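Local coordinates for K Homology domain-containing protein (Aeropyrum pernix, PDB 1TUA) that is of unknown function but, as a chain built from two KH-type modules, probably binds RNA, at residues A[125-130]-A[148-153]; A[155-160]-A[164-169]; A[36-41]-A[45-50]; A[16-21]-A[68-73]. All coordinates share one frame; numbering follows the deposited sequence.

Contact 1: residues A[125-130]-A[148-153]; sequences EMTDTY and MAAKQA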
# COMPACT_ATOMS: atom_id res chain seq x y z
N GLU A 125 -4.16 9.33 -9.97
CA GLU A 125 -4.75 9.27 -11.30
C GLU A 125 -3.71 9.02 -12.39
O GLU A 125 -3.95 8.27 -13.33
CB GLU A 125 -5.49 10.57 -11.62
CG GLU A 125 -6.57 10.92 -10.63
CD GLU A 125 -7.29 12.21 -10.98
OE1 GLU A 125 -6.61 13.23 -11.26
OE2 GLU A 125 -8.54 12.22 -10.97
N MET A 126 -2.54 9.66 -12.25
CA MET A 126 -1.48 9.51 -13.23
C MET A 126 -0.86 8.11 -13.22
O MET A 126 -0.48 7.59 -14.26
CB MET A 126 -0.38 10.55 -12.99
CG MET A 126 -0.82 12.00 -13.24
SD MET A 126 0.54 13.21 -13.19
CE MET A 126 1.55 12.55 -14.37
N THR A 127 -0.79 7.50 -12.04
CA THR A 127 -0.18 6.18 -11.90
C THR A 127 -1.16 5.04 -11.71
O THR A 127 -0.77 3.87 -11.70
CB THR A 127 0.80 6.15 -10.71
OG1 THR A 127 0.07 6.44 -9.51
CG2 THR A 127 1.88 7.19 -10.88
N ASP A 128 -2.44 5.37 -11.56
CA ASP A 128 -3.48 4.37 -11.34
C ASP A 128 -3.13 3.52 -10.11
O ASP A 128 -3.09 2.30 -10.18
CB ASP A 128 -3.64 3.47 -12.57
CG ASP A 128 -4.82 2.52 -12.44
OD1 ASP A 128 -5.86 2.93 -11.88
OD2 ASP A 128 -4.70 1.36 -12.90
N THR A 129 -2.86 4.21 -9.00
CA THR A 129 -2.53 3.56 -7.73
C THR A 129 -3.42 4.13 -6.62
O THR A 129 -4.07 5.16 -6.80
CB THR A 129 -1.08 3.83 -7.31
OG1 THR A 129 -0.90 5.24 -7.14
CG2 THR A 129 -0.10 3.32 -8.36
N TYR A 130 -3.45 3.44 -5.48
CA TYR A 130 -4.19 3.93 -4.32
C TYR A 130 -3.07 4.44 -3.41
O TYR A 130 -2.07 3.76 -3.23
CB TYR A 130 -4.92 2.81 -3.57
CG TYR A 130 -6.15 2.24 -4.26
CD1 TYR A 130 -6.81 2.95 -5.27
CD2 TYR A 130 -6.67 1.01 -3.87
CE1 TYR A 130 -7.96 2.43 -5.87
CE2 TYR A 130 -7.81 0.50 -4.46
CZ TYR A 130 -8.45 1.21 -5.46
OH TYR A 130 -9.60 0.69 -6.03
N MET A 148 6.11 2.08 -8.11
CA MET A 148 7.43 2.67 -7.99
C MET A 148 7.44 4.10 -8.55
O MET A 148 8.16 4.96 -8.04
CB MET A 148 8.49 1.80 -8.69
CG MET A 148 8.77 0.46 -7.97
SD MET A 148 9.13 0.62 -6.18
CE MET A 148 10.70 1.46 -6.25
N ALA A 149 6.63 4.35 -9.58
CA ALA A 149 6.55 5.70 -10.15
C ALA A 149 5.94 6.64 -9.12
O ALA A 149 6.43 7.75 -8.90
CB ALA A 149 5.70 5.67 -11.42
N ALA A 150 4.86 6.19 -8.48
CA ALA A 150 4.18 6.98 -7.46
C ALA A 150 5.11 7.24 -6.26
O ALA A 150 5.14 8.33 -5.70
CB ALA A 150 2.92 6.25 -6.99
N LYS A 151 5.87 6.21 -5.88
CA LYS A 151 6.80 6.32 -4.76
C LYS A 151 7.79 7.44 -5.02
O LYS A 151 8.06 8.27 -4.15
CB LYS A 151 7.55 4.99 -4.59
CG LYS A 151 8.61 4.98 -3.50
CD LYS A 151 9.39 3.67 -3.54
CE LYS A 151 10.45 3.60 -2.44
NZ LYS A 151 9.86 3.35 -1.09
N GLN A 152 8.34 7.46 -6.23
CA GLN A 152 9.30 8.48 -6.61
C GLN A 152 8.67 9.87 -6.54
O GLN A 152 9.26 10.80 -5.99
CB GLN A 152 9.82 8.17 -8.02
CG GLN A 152 10.81 9.18 -8.56
CD GLN A 152 11.35 8.77 -9.92
OE1 GLN A 152 10.61 8.28 -10.78
NE2 GLN A 152 12.64 8.99 -10.14
N ALA A 153 7.46 10.02 -7.09
CA ALA A 153 6.77 11.31 -7.07
C ALA A 153 6.56 11.78 -5.62
O ALA A 153 6.76 12.95 -5.30
CB ALA A 153 5.44 11.21 -7.79

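Contact 2: residues A[155-160]-A[164-169]; sequences EMLAEG and STVYRH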
# COMPACT_ATOMS: atom_id res chain seq x y z
N GLU A 155 8.32 10.88 -2.98
CA GLU A 155 9.62 11.25 -2.42
C GLU A 155 10.04 12.64 -2.90
O GLU A 155 10.54 13.45 -2.11
CB GLU A 155 10.67 10.21 -2.80
CG GLU A 155 10.41 8.84 -2.18
CD GLU A 155 11.37 7.77 -2.68
OE1 GLU A 155 11.60 7.70 -3.91
OE2 GLU A 155 11.88 6.99 -1.84
N MET A 156 9.83 12.92 -4.19
CA MET A 156 10.19 14.23 -4.75
C MET A 156 9.43 15.36 -4.05
O MET A 156 9.99 16.42 -3.79
CB MET A 156 9.90 14.27 -6.26
CG MET A 156 10.89 13.49 -7.12
SD MET A 156 10.38 13.36 -8.85
CE MET A 156 10.68 14.98 -9.45
N LEU A 157 8.16 15.13 -3.73
CA LEU A 157 7.37 16.16 -3.04
C LEU A 157 7.85 16.32 -1.61
O LEU A 157 7.90 17.43 -1.09
CB LEU A 157 5.88 15.80 -3.05
CG LEU A 157 5.13 15.90 -4.38
CD1 LEU A 157 3.66 15.53 -4.16
CD2 LEU A 157 5.24 17.30 -4.93
N ALA A 158 8.22 15.20 -0.97
CA ALA A 158 8.69 15.24 0.41
C ALA A 158 10.03 15.95 0.49
O ALA A 158 10.48 16.34 1.57
CB ALA A 158 8.83 13.82 0.96
N GLU A 159 10.67 16.13 -0.67
CA GLU A 159 11.96 16.81 -0.72
C GLU A 159 11.84 18.28 -1.13
O GLU A 159 12.84 18.98 -1.21
CB GLU A 159 12.89 16.03 -1.65
CG GLU A 159 13.04 14.59 -1.19
CD GLU A 159 13.98 13.78 -2.06
OE1 GLU A 159 13.72 13.65 -3.27
OE2 GLU A 159 14.98 13.27 -1.51
N GLY A 160 10.61 18.73 -1.38
CA GLY A 160 10.40 20.13 -1.73
C GLY A 160 10.25 20.54 -3.18
O GLY A 160 10.11 21.74 -3.47
N SER A 164 4.40 21.01 -10.23
CA SER A 164 4.48 20.93 -11.69
C SER A 164 5.69 20.12 -12.12
O SER A 164 5.62 19.36 -13.09
CB SER A 164 4.56 22.34 -12.29
OG SER A 164 5.66 23.04 -11.76
N THR A 165 6.79 20.28 -11.39
CA THR A 165 8.03 19.55 -11.66
C THR A 165 7.76 18.06 -11.50
O THR A 165 8.08 17.26 -12.39
CB THR A 165 9.13 19.95 -10.65
OG1 THR A 165 9.62 21.26 -10.99
CG2 THR A 165 10.28 18.96 -10.67
N VAL A 166 7.18 17.69 -10.37
CA VAL A 166 6.86 16.30 -10.09
C VAL A 166 5.90 15.71 -11.13
O VAL A 166 6.12 14.62 -11.64
CB VAL A 166 6.26 16.15 -8.67
CG1 VAL A 166 5.82 14.71 -8.42
CG2 VAL A 166 7.29 16.56 -7.63
N TYR A 167 4.84 16.45 -11.46
CA TYR A 167 3.87 15.97 -12.44
C TYR A 167 4.49 15.80 -13.82
O TYR A 167 4.21 14.83 -14.52
CB TYR A 167 2.67 16.91 -12.53
CG TYR A 167 1.95 17.15 -11.23
CD1 TYR A 167 1.86 16.16 -10.25
CD2 TYR A 167 1.36 18.39 -10.96
CE1 TYR A 167 1.19 16.39 -9.04
CE2 TYR A 167 0.69 18.63 -9.77
CZ TYR A 167 0.60 17.63 -8.81
OH TYR A 167 -0.05 17.90 -7.62
N ARG A 168 5.33 16.75 -14.23
CA ARG A 168 5.96 16.66 -15.54
C ARG A 168 6.84 15.41 -15.60
O ARG A 168 6.85 14.68 -16.60
CB ARG A 168 6.79 17.91 -15.80
CG ARG A 168 6.68 18.44 -17.21
CD ARG A 168 7.75 19.49 -17.49
NE ARG A 168 7.74 20.58 -16.52
CZ ARG A 168 6.74 21.45 -16.37
NH1 ARG A 168 5.65 21.35 -17.13
NH2 ARG A 168 6.83 22.42 -15.46
N HIS A 169 7.59 15.16 -14.53
CA HIS A 169 8.47 14.00 -14.45
C HIS A 169 7.67 12.70 -14.45
O HIS A 169 7.99 11.76 -15.18
CB HIS A 169 9.33 14.09 -13.19
CG HIS A 169 10.18 12.88 -12.96
ND1 HIS A 169 9.68 11.73 -12.39
CD2 HIS A 169 11.48 12.63 -13.24
CE1 HIS A 169 10.64 10.82 -12.32
NE2 HIS A 169 11.74 11.34 -12.84

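Contact 3: residues A[36-41]-A[45-50]; sequences VITVDT and MVIVEP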
# COMPACT_ATOMS: atom_id res chain seq x y z
N VAL A 36 -5.84 -18.79 7.79
CA VAL A 36 -6.41 -18.69 9.12
C VAL A 36 -5.65 -17.55 9.78
O VAL A 36 -4.42 -17.57 9.85
CB VAL A 36 -6.23 -19.99 9.91
CG1 VAL A 36 -6.80 -19.82 11.32
CG2 VAL A 36 -6.91 -21.14 9.18
N ILE A 37 -6.38 -16.56 10.25
CA ILE A 37 -5.76 -15.40 10.87
C ILE A 37 -6.12 -15.34 12.35
O ILE A 37 -7.29 -15.34 12.72
CB ILE A 37 -6.23 -14.11 10.17
CG1 ILE A 37 -5.85 -14.16 8.69
CG2 ILE A 37 -5.61 -12.90 10.84
CD1 ILE A 37 -6.35 -12.97 7.89
N THR A 38 -5.10 -15.30 13.19
CA THR A 38 -5.31 -15.24 14.62
C THR A 38 -4.80 -13.89 15.12
O THR A 38 -3.75 -13.40 14.69
CB THR A 38 -4.58 -16.39 15.34
OG1 THR A 38 -3.18 -16.31 15.06
CG2 THR A 38 -5.10 -17.73 14.85
N VAL A 39 -5.56 -13.29 16.03
CA VAL A 39 -5.23 -11.99 16.57
C VAL A 39 -4.81 -12.02 18.03
O VAL A 39 -5.43 -12.70 18.85
CB VAL A 39 -6.43 -11.03 16.43
CG1 VAL A 39 -6.06 -9.65 16.93
CG2 VAL A 39 -6.89 -10.98 14.98
N ASP A 40 -3.75 -11.30 18.35
CA ASP A 40 -3.24 -11.19 19.71
C ASP A 40 -3.49 -9.72 20.07
O ASP A 40 -2.63 -8.87 19.84
CB ASP A 40 -1.74 -11.47 19.73
CG ASP A 40 -1.15 -11.42 21.13
OD1 ASP A 40 -1.60 -10.58 21.95
OD2 ASP A 40 -0.22 -12.20 21.40
N THR A 41 -4.67 -9.43 20.62
CA THR A 41 -5.02 -8.05 20.95
C THR A 41 -4.06 -7.38 21.93
O THR A 41 -3.70 -6.21 21.75
CB THR A 41 -6.44 -7.95 21.54
OG1 THR A 41 -6.47 -8.61 22.80
CG2 THR A 41 -7.45 -8.60 20.61
N MET A 45 -0.74 -8.00 17.50
CA MET A 45 0.00 -8.79 16.53
C MET A 45 -0.99 -9.74 15.87
O MET A 45 -1.89 -10.27 16.52
CB MET A 45 1.09 -9.58 17.26
CG MET A 45 1.95 -10.48 16.39
SD MET A 45 3.14 -9.56 15.40
CE MET A 45 4.43 -9.22 16.63
N VAL A 46 -0.82 -9.94 14.57
CA VAL A 46 -1.69 -10.83 13.83
C VAL A 46 -0.83 -11.95 13.24
O VAL A 46 0.31 -11.71 12.84
CB VAL A 46 -2.42 -10.04 12.71
CG1 VAL A 46 -3.10 -10.99 11.73
CG2 VAL A 46 -3.44 -9.08 13.34
N ILE A 47 -1.35 -13.17 13.24
CA ILE A 47 -0.60 -14.29 12.68
C ILE A 47 -1.41 -14.88 11.52
O ILE A 47 -2.59 -15.21 11.69
CB ILE A 47 -0.36 -15.40 13.72
CG1 ILE A 47 0.30 -14.80 14.97
CG2 ILE A 47 0.53 -16.49 13.12
CD1 ILE A 47 0.48 -15.78 16.10
N VAL A 48 -0.78 -14.98 10.36
CA VAL A 48 -1.44 -15.52 9.17
C VAL A 48 -0.86 -16.90 8.87
O VAL A 48 0.35 -17.05 8.77
CB VAL A 48 -1.21 -14.60 7.95
CG1 VAL A 48 -2.00 -15.12 6.76
CG2 VAL A 48 -1.63 -13.16 8.28
N GLU A 49 -1.74 -17.89 8.75
CA GLU A 49 -1.32 -19.26 8.46
C GLU A 49 -2.19 -19.85 7.35
O GLU A 49 -3.32 -19.41 7.14
CB GLU A 49 -1.51 -20.17 9.67
CG GLU A 49 -0.91 -19.71 10.97
CD GLU A 49 -1.31 -20.65 12.09
OE1 GLU A 49 -2.52 -20.96 12.19
OE2 GLU A 49 -0.43 -21.07 12.86
N PRO A 50 -1.67 -20.85 6.64
CA PRO A 50 -2.47 -21.47 5.58
C PRO A 50 -3.45 -22.43 6.26
O PRO A 50 -3.14 -22.97 7.33
CB PRO A 50 -1.42 -22.20 4.74
CG PRO A 50 -0.41 -22.62 5.77
CD PRO A 50 -0.30 -21.39 6.65

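Contact 4: residues A[16-21]-A[68-73]; sequences GAVIGP and KAISLG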
# COMPACT_ATOMS: atom_id res chain seq x y z
N GLY A 16 -8.82 -2.72 15.22
CA GLY A 16 -10.24 -2.87 14.99
C GLY A 16 -10.57 -2.89 13.51
O GLY A 16 -11.50 -3.58 13.07
N ALA A 17 -9.82 -2.13 12.72
CA ALA A 17 -10.05 -2.08 11.28
C ALA A 17 -9.63 -3.40 10.64
O ALA A 17 -10.24 -3.85 9.67
CB ALA A 17 -9.28 -0.92 10.66
N VAL A 18 -8.59 -4.02 11.18
CA VAL A 18 -8.10 -5.29 10.66
C VAL A 18 -9.09 -6.42 10.95
O VAL A 18 -9.36 -7.26 10.10
CB VAL A 18 -6.73 -5.64 11.27
CG1 VAL A 18 -6.33 -7.07 10.89
CG2 VAL A 18 -5.68 -4.65 10.77
N ILE A 19 -9.62 -6.43 12.17
CA ILE A 19 -10.59 -7.45 12.56
C ILE A 19 -11.94 -7.21 11.89
O ILE A 19 -12.56 -8.12 11.34
CB ILE A 19 -10.79 -7.46 14.10
CG1 ILE A 19 -9.46 -7.74 14.81
CG2 ILE A 19 -11.84 -8.50 14.49
CD1 ILE A 19 -9.48 -7.45 16.30
N GLY A 20 -12.39 -5.96 11.94
CA GLY A 20 -13.67 -5.61 11.36
C GLY A 20 -14.79 -5.91 12.34
O GLY A 20 -14.62 -6.74 13.24
N PRO A 21 -15.95 -5.25 12.19
CA PRO A 21 -17.08 -5.49 13.09
C PRO A 21 -17.47 -6.96 13.08
O PRO A 21 -17.74 -7.52 12.01
CB PRO A 21 -18.18 -4.61 12.51
CG PRO A 21 -17.41 -3.48 11.89
CD PRO A 21 -16.29 -4.22 11.20
N LYS A 68 -1.22 -5.71 6.53
CA LYS A 68 -0.24 -4.64 6.67
C LYS A 68 -0.80 -3.34 6.09
O LYS A 68 -0.64 -2.28 6.69
CB LYS A 68 1.07 -5.01 5.97
CG LYS A 68 2.12 -3.91 6.04
CD LYS A 68 3.39 -4.32 5.30
CE LYS A 68 4.44 -3.20 5.34
NZ LYS A 68 5.66 -3.53 4.52
N ALA A 69 -1.46 -3.43 4.94
CA ALA A 69 -2.04 -2.26 4.29
C ALA A 69 -3.12 -1.59 5.16
O ALA A 69 -3.21 -0.36 5.22
CB ALA A 69 -2.62 -2.64 2.92
N ILE A 70 -3.94 -2.39 5.83
CA ILE A 70 -4.98 -1.84 6.70
C ILE A 70 -4.33 -1.17 7.92
O ILE A 70 -4.74 -0.10 8.36
CB ILE A 70 -5.96 -2.94 7.16
CG1 ILE A 70 -6.73 -3.46 5.95
CG2 ILE A 70 -6.92 -2.39 8.24
CD1 ILE A 70 -7.55 -4.70 6.23
N SER A 71 -3.29 -1.82 8.44
CA SER A 71 -2.55 -1.28 9.58
C SER A 71 -1.96 0.09 9.23
O SER A 71 -1.95 1.00 10.05
CB SER A 71 -1.42 -2.25 9.97
OG SER A 71 -0.65 -1.74 11.05
N LEU A 72 -1.47 0.22 8.00
CA LEU A 72 -0.89 1.47 7.52
C LEU A 72 -1.89 2.60 7.33
O LEU A 72 -1.51 3.77 7.21
CB LEU A 72 -0.13 1.22 6.22
CG LEU A 72 1.20 0.48 6.39
CD1 LEU A 72 1.72 0.03 5.04
CD2 LEU A 72 2.20 1.39 7.08
N GLY A 73 -3.18 2.27 7.29
CA GLY A 73 -4.19 3.31 7.14
C GLY A 73 -5.25 3.11 6.07
O GLY A 73 -6.27 3.79 6.09

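Contact 1: residues A[125-130]-A[148-153]
Thr127 and Thr129 share one side-chain torsion, chi1 61°, which lodges each OG1 between its own backbone N and carbonyl carbon and turns both hydroxyls toward the methyl of Ala150. The three residues meet inside the second KH module of the chain, which has type I topology. Here the end of helix 118-127 and the turn into strand 130-133 lie beside helix 144-158, the helix that follows the sheet. Thr129 OG1 donates to Thr127 OG1 at 2.8 Å, and the Thr127 hydroxyl bonds in turn to the carbonyl of Ile123, one helical turn back. The two hydroxyls thus form a short relay that satisfies buried polar groups within the 118-127 side of the interface, and no hydrogen bond crosses to the other helix. What crosses is close packing against small residues. Thr127 CG2 reaches between two alanines, 4.1 Å from Ala149 CB and 4.0 Å from Ala150 N, so its methyl lies against helix backbone as well as side chain. Ala149 and Ala150 present only methyls here, and the threonine comes close to the helix backbone. Between the threonines the chain bends at Asp128, whose positive phi (56°) ends the helix and redirects the backbone toward the strand. Ile123 and Ile140 also touch Ala150, tying helix and sheet to the same spot, while Leu170 of helix 163-188 rests on Thr127. The Ala150 methyl finally sits across the hydroxyl pair, with CB 3.8 Å from Thr127 OG1 and 4.0 Å from Thr129 OG1.

Contact 2: residues A[155-160]-A[164-169]
Leu157 and Val166 form the tight part of this helix-to-helix contact, and Met156 with Thr165 and His169 the looser part nearer solvent. The two buried residues cross at about a right angle, and Leu157 CD2 presses on Val166 CG2 at 3.5 Å, closer than methyls usually come. The same CG2 also takes Met156 CB at 3.7 Å, so one branch of Val166 is wedged between two consecutive residues of helix 144-158. On the partly exposed side the spacing widens. Met156 SD stands over one face of the His169 imidazole, displaced toward the rim, 4.2 Å from the ring centroid and 20° off its normal: a sulfur-aromatic contact made over the face. A bend at the end of the methionine chain (chi3 74°) swings CE back toward helix 163-188, where it comes to 4.1 Å from both Val166 CA and His169 CB. Thr165 CG2 lies beside the same methyl, 4.2 Å from Met156 CE. No hydrogen bond links the segments; within each, the backbone bonds are those of its own helix. Gly160, with positive phi, closes helix 144-158 in a Schellman motif, its N bonding to Leu157 O at 3.0 Å, and the chain then doubles back into helix 163-188. Arg161 in the short connection touches both Met156 and Val166. Behind the tight side, Leu157 also packs on Ile123 of helix 118-127 and Ile112 of helix 102-113, while Val166 leans on Ala153, so the long C-terminal helix is laid against the helical layer of the second KH module.

Contact 3: residues A[36-41]-A[45-50]
Ile47 and Thr38 face each other as a hydrogen-bonded pair of an antiparallel hairpin, and the isoleucine passes alongside the threonine hydroxyl, CB nearest. Starting from the backbone, Ile47 CB lies 3.3 Å from Thr38 OG1. The branch methyl CG2 passes the same oxygen at 4.2 Å, CG1 at 3.8 Å, and CD1, the tip, is again 3.8 Å away. Thr38 places OG1 there by a chi1 of 59°, which puts the hydroxyl between its backbone N and carbonyl carbon. Six backbone hydrogen bonds join strands 36-40 and 45-50, whose directions differ by 163°. In the middle pair Ile47 N reaches Thr38 O at 2.8 Å and Thr38 N returns to Ile47 O, both donors lying in the carbonyl planes. At the turn end Asp40 N approaches Met45 O almost head-on to the carbonyl, whereas the return bond from Met45 is longer and tilted. Asp40 OD1 also accepts the amide of Asn43 within the turn. The opposite face is apolar: Ile37 CG2 touches Val46 CG1 at 3.3 Å, an unusually tight methyl pair, and the neighbouring Val39 and Val48 share this side. It is covered by helices 15-19 and 57-72, through Leu15 and Ile19 on Val39 and Leu60 and Ala63 on Val48. Beside Ile47, Glu49 extends to a salt bridge with Arg5. Strand 45-50 also bonds to strand 6-9 along its other edge, giving the strand order 1-3-2 characteristic of a type I KH fold, with this hairpin as its second and third strands.

Contact 4: residues A[16-21]-A[68-73]
The short helix that leads into the GXXG loop of the first KH module meets the module's last helix here, through Ala17 and Val18 against Ile70. Most of the touching falls to one methyl, Ile70 CG2, which fits between the two residues of helix 15-19, 3.7 Å from Ala17 CB and 3.6 Å from Val18 CG2. A chi1 of -66° sets CG2 opposite the backbone N of Ile70, and this short branch, not CG1 and CD1, meets both partners. The Val18 and Ile70 side chains cross at a slant, Val18 CG2 also lying 4.0 Å from Ile70 CB. The contact is purely apolar; polar bonds surround it. Ile70 O receives Gly73 N at 3.0 Å as part of the Schellman motif that ends helix 57-72, and the same carbonyl takes the side chain of Arg14. Ser71 OG accepts the backbone amide of Lys11, fastening this helix end to the chain just ahead of helix 15-19. Val10 packs on both Val18 and Ser71, and Pro76 and Ala79 of helix 76-79 also touch Ile70. Helix 15-19 ends with Gly20 N bonded to Gly16 O at 2.8 Å. Gly20 then takes a positive phi of 84° and, with Pro21, opens the loop. The contact thus lies at the base of the GXXG loop, which in KH domains typically contacts the backbone of single-stranded nucleic acid and may do so here.

Contacts 1 and 4 are the buried ones, one in each KH module, and both pack small side chains against a helix, in contact 1 from a helix end and the turn after it; contact 1 adds a hydroxyl relay, while contact 4 is wholly apolar between its segments. Contacts 2 and 3 lie farther out and are partly exposed. Contact 2 prolongs contact 1 along helix 144-158, with Met126 beside Tyr167, and brings in sulfur-aromatic packing. Contact 3 alone relies on backbone hydrogen bonds between strands; its apolar face meets contact 4 where Val46 touches Val18. Contacts 1 and 2 stand on one side of the chain's centre, contacts 3 and 4 on the other.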